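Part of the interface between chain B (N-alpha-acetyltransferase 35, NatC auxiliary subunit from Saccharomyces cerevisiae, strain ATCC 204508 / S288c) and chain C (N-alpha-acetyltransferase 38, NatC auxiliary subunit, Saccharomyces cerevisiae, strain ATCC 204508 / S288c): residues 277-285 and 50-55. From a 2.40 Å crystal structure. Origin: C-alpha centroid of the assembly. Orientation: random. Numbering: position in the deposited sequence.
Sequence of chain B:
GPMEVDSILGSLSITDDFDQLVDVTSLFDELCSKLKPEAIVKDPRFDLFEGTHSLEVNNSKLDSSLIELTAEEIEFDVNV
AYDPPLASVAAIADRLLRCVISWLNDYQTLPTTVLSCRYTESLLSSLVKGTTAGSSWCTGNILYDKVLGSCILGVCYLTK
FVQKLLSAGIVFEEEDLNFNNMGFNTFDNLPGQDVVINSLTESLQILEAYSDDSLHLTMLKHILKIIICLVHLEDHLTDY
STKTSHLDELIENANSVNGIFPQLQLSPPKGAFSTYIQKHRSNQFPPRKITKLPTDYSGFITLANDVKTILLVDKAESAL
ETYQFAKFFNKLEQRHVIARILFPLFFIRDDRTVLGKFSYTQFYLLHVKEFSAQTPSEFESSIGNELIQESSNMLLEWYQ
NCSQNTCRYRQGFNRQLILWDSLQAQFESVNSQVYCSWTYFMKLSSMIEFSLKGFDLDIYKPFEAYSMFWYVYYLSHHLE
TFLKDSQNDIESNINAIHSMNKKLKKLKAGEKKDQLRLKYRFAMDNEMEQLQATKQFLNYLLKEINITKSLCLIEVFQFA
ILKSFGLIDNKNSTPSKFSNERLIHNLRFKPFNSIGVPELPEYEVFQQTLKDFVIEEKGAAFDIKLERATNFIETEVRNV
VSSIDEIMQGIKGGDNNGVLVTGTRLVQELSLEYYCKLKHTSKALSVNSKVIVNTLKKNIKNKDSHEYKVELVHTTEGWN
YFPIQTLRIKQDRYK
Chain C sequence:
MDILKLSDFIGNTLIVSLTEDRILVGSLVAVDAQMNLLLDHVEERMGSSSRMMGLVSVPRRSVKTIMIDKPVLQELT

Chain B, residues 277-285: IQKHRSNQF
Chain C (50-55) SRMMGL

A helix in chain B ends at B:His280, its last turn marked by the bond from B:Arg281 N to B:Ile277 O (3.1 Å). B:Arg281 (phi/psi -73/152) leaves helical geometry, and the extended B:Ser282 (-53/123) and B:Asn283 (-141/122) then run alongside the C:Arg51–C:Met52 strand. CA atoms pair B:Ser282 with C:Arg51 (4.6 Å) and B:Gln284 with C:Met53 (4.5 Å), so both chains ascend in number together.

The polar centre is C:Arg51, whose CB points toward chain B. With chi1 p (68°) and chi2 and chi3 t, its long side chain reaches the carbonyls at the helix end, which a cationic guanidinium suits well. C:Arg51 NH1 donates to B:Arg281 O (3.1 Å, 156°) and weakly to B:Gln278 O (3.0 Å, 133°), both near the guanidinium plane. B:Lys279 O lies over one face; though 2.9 Å from C:Arg51 NH1, its angle is too poor for a hydrogen bond. NE and NH2 are satisfied elsewhere in the structure.

The loop of chain B joins the strand of chain C partly through a side chain. C:Met52 N donates almost linearly to B:Ser282 OG (2.6 Å, 172°); serine, at chi1 m (-75°), is short enough to place its hydroxyl against the strand. B:Asn283 N returns a weak bond to C:Met52 O (3.1 Å, 125°). Two CA-H...O contacts continue the register: C:Met53 CA to B:Asn283 O (3.4 Å) and B:Gln284 CA to C:Met53 O (3.6 Å).

Within chain B, B:Asn283 (chi1 t) uses both ends of its amide: OD1 accepts from B:Phe285 N (2.9 Å), while ND2 donates weakly to B:Gln278 O (3.5 Å).

C:Gly54 packs against B:Gln284, its CA 3.8 Å from B:Gln284 CD (chi1 m, chi2 t). The positive phi of C:Gly54 (phi/psi 79/-133) by itself favours glycine, and an ideal CB would clash with B:Gln284 OE1 at 2.8 Å. C:Met52, a selenomethionine (chi1 and chi2 m), leads its end away.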

# COMPACT_ATOMS: atom_id res chain seq x y z
N ILE B 277 -11.84 -25.41 2.86
CA ILE B 277 -12.61 -24.46 3.66
C ILE B 277 -13.24 -23.38 2.79
O ILE B 277 -14.31 -22.86 3.11
CB ILE B 277 -11.73 -23.85 4.76
CG1 ILE B 277 -12.58 -23.06 5.76
CG2 ILE B 277 -10.65 -22.96 4.16
CD1 ILE B 277 -11.77 -22.35 6.81
N GLN B 278 -12.60 -23.04 1.67
CA GLN B 278 -13.21 -22.07 0.76
C GLN B 278 -14.47 -22.63 0.11
O GLN B 278 -15.36 -21.87 -0.27
CB GLN B 278 -12.21 -21.66 -0.32
CG GLN B 278 -10.90 -21.11 0.20
CD GLN B 278 -9.97 -20.65 -0.91
OE1 GLN B 278 -10.39 -19.96 -1.84
NE2 GLN B 278 -8.70 -21.03 -0.82
N LYS B 279 -14.56 -23.95 -0.02
CA LYS B 279 -15.66 -24.53 -0.78
C LYS B 279 -16.88 -24.79 0.09
O LYS B 279 -18.02 -24.68 -0.40
CB LYS B 279 -15.19 -25.82 -1.47
CG LYS B 279 -16.28 -26.59 -2.19
CD LYS B 279 -15.68 -27.72 -3.02
CE LYS B 279 -16.75 -28.46 -3.81
NZ LYS B 279 -16.17 -29.29 -4.91
N HIS B 280 -16.69 -25.13 1.36
CA HIS B 280 -17.79 -25.55 2.22
C HIS B 280 -18.15 -24.55 3.30
O HIS B 280 -19.33 -24.42 3.63
CB HIS B 280 -17.44 -26.90 2.85
CG HIS B 280 -17.40 -28.03 1.87
ND1 HIS B 280 -16.23 -28.44 1.25
CD2 HIS B 280 -18.38 -28.83 1.39
CE1 HIS B 280 -16.50 -29.45 0.44
NE2 HIS B 280 -17.79 -29.70 0.51
N ARG B 281 -17.18 -23.84 3.87
CA ARG B 281 -17.51 -22.76 4.79
C ARG B 281 -18.07 -21.57 4.01
O ARG B 281 -17.78 -21.39 2.82
CB ARG B 281 -16.27 -22.36 5.59
CG ARG B 281 -16.41 -21.08 6.43
CD ARG B 281 -15.41 -21.05 7.57
NE ARG B 281 -15.97 -21.65 8.78
CZ ARG B 281 -16.54 -20.95 9.77
NH1 ARG B 281 -16.62 -19.63 9.69
NH2 ARG B 281 -17.02 -21.58 10.83
N SER B 282 -18.92 -20.79 4.68
CA SER B 282 -19.49 -19.59 4.08
C SER B 282 -18.38 -18.69 3.54
O SER B 282 -17.48 -18.29 4.27
CB SER B 282 -20.33 -18.83 5.11
OG SER B 282 -21.57 -19.48 5.32
N ASN B 283 -18.46 -18.39 2.24
CA ASN B 283 -17.43 -17.62 1.55
C ASN B 283 -18.11 -16.67 0.57
O ASN B 283 -18.86 -17.11 -0.31
CB ASN B 283 -16.45 -18.55 0.82
CG ASN B 283 -15.30 -17.80 0.17
OD1 ASN B 283 -15.12 -16.60 0.38
ND2 ASN B 283 -14.51 -18.52 -0.63
N GLN B 284 -17.85 -15.38 0.73
CA GLN B 284 -18.39 -14.36 -0.16
C GLN B 284 -17.38 -13.88 -1.19
O GLN B 284 -17.65 -12.90 -1.89
CB GLN B 284 -18.90 -13.16 0.66
CG GLN B 284 -19.97 -13.51 1.68
CD GLN B 284 -20.60 -12.28 2.30
OE1 GLN B 284 -20.42 -11.16 1.82
NE2 GLN B 284 -21.36 -12.48 3.37
N PHE B 285 -16.24 -14.54 -1.30
CA PHE B 285 -15.15 -14.14 -2.18
C PHE B 285 -14.86 -15.22 -3.21
O PHE B 285 -15.19 -16.39 -3.00
CB PHE B 285 -13.89 -13.85 -1.36
CG PHE B 285 -14.03 -12.68 -0.42
CD1 PHE B 285 -14.57 -12.86 0.85
CD2 PHE B 285 -13.63 -11.41 -0.80
CE1 PHE B 285 -14.71 -11.78 1.71
CE2 PHE B 285 -13.76 -10.34 0.06
CZ PHE B 285 -14.30 -10.52 1.31
N SER C 50 -25.13 -26.24 4.36
CA SER C 50 -25.63 -24.90 4.09
C SER C 50 -24.52 -23.90 4.35
O SER C 50 -23.67 -24.10 5.22
CB SER C 50 -26.86 -24.58 4.95
OG SER C 50 -27.06 -23.18 5.07
N ARG C 51 -24.51 -22.81 3.58
CA ARG C 51 -23.49 -21.79 3.73
C ARG C 51 -23.95 -20.50 3.06
O ARG C 51 -24.78 -20.51 2.15
CB ARG C 51 -22.14 -22.24 3.15
CG ARG C 51 -22.12 -22.39 1.64
CD ARG C 51 -20.70 -22.58 1.14
NE ARG C 51 -20.59 -22.45 -0.31
CZ ARG C 51 -19.47 -22.10 -0.94
NH1 ARG C 51 -18.36 -21.85 -0.24
NH2 ARG C 51 -19.44 -22.01 -2.26
N MSE C 52 -23.39 -19.39 3.53
CA MSE C 52 -23.69 -18.06 2.99
C MSE C 52 -22.68 -17.67 1.92
O MSE C 52 -21.49 -17.98 2.04
CB MSE C 52 -23.71 -17.01 4.11
CG MSE C 52 -24.74 -17.27 5.19
SE MSE C 52 -26.55 -17.47 4.49
CE MSE C 52 -27.55 -16.92 6.08
N MSE C 53 -23.14 -16.97 0.89
CA MSE C 53 -22.26 -16.60 -0.22
C MSE C 53 -22.39 -15.12 -0.61
O MSE C 53 -21.68 -14.65 -1.50
CB MSE C 53 -22.54 -17.48 -1.44
CG MSE C 53 -22.34 -18.97 -1.18
SE MSE C 53 -22.05 -19.99 -2.82
CE MSE C 53 -23.60 -19.38 -3.83
N GLY C 54 -23.30 -14.41 0.04
CA GLY C 54 -23.39 -12.97 -0.16
C GLY C 54 -24.12 -12.62 -1.44
O GLY C 54 -25.19 -13.15 -1.73
N LEU C 55 -23.53 -11.71 -2.21
CA LEU C 55 -24.14 -11.22 -3.44
C LEU C 55 -23.70 -12.10 -4.60
O LEU C 55 -22.50 -12.17 -4.91
CB LEU C 55 -23.75 -9.76 -3.69
CG LEU C 55 -24.45 -9.06 -4.86
CD1 LEU C 55 -25.91 -8.78 -4.52
CD2 LEU C 55 -23.72 -7.78 -5.24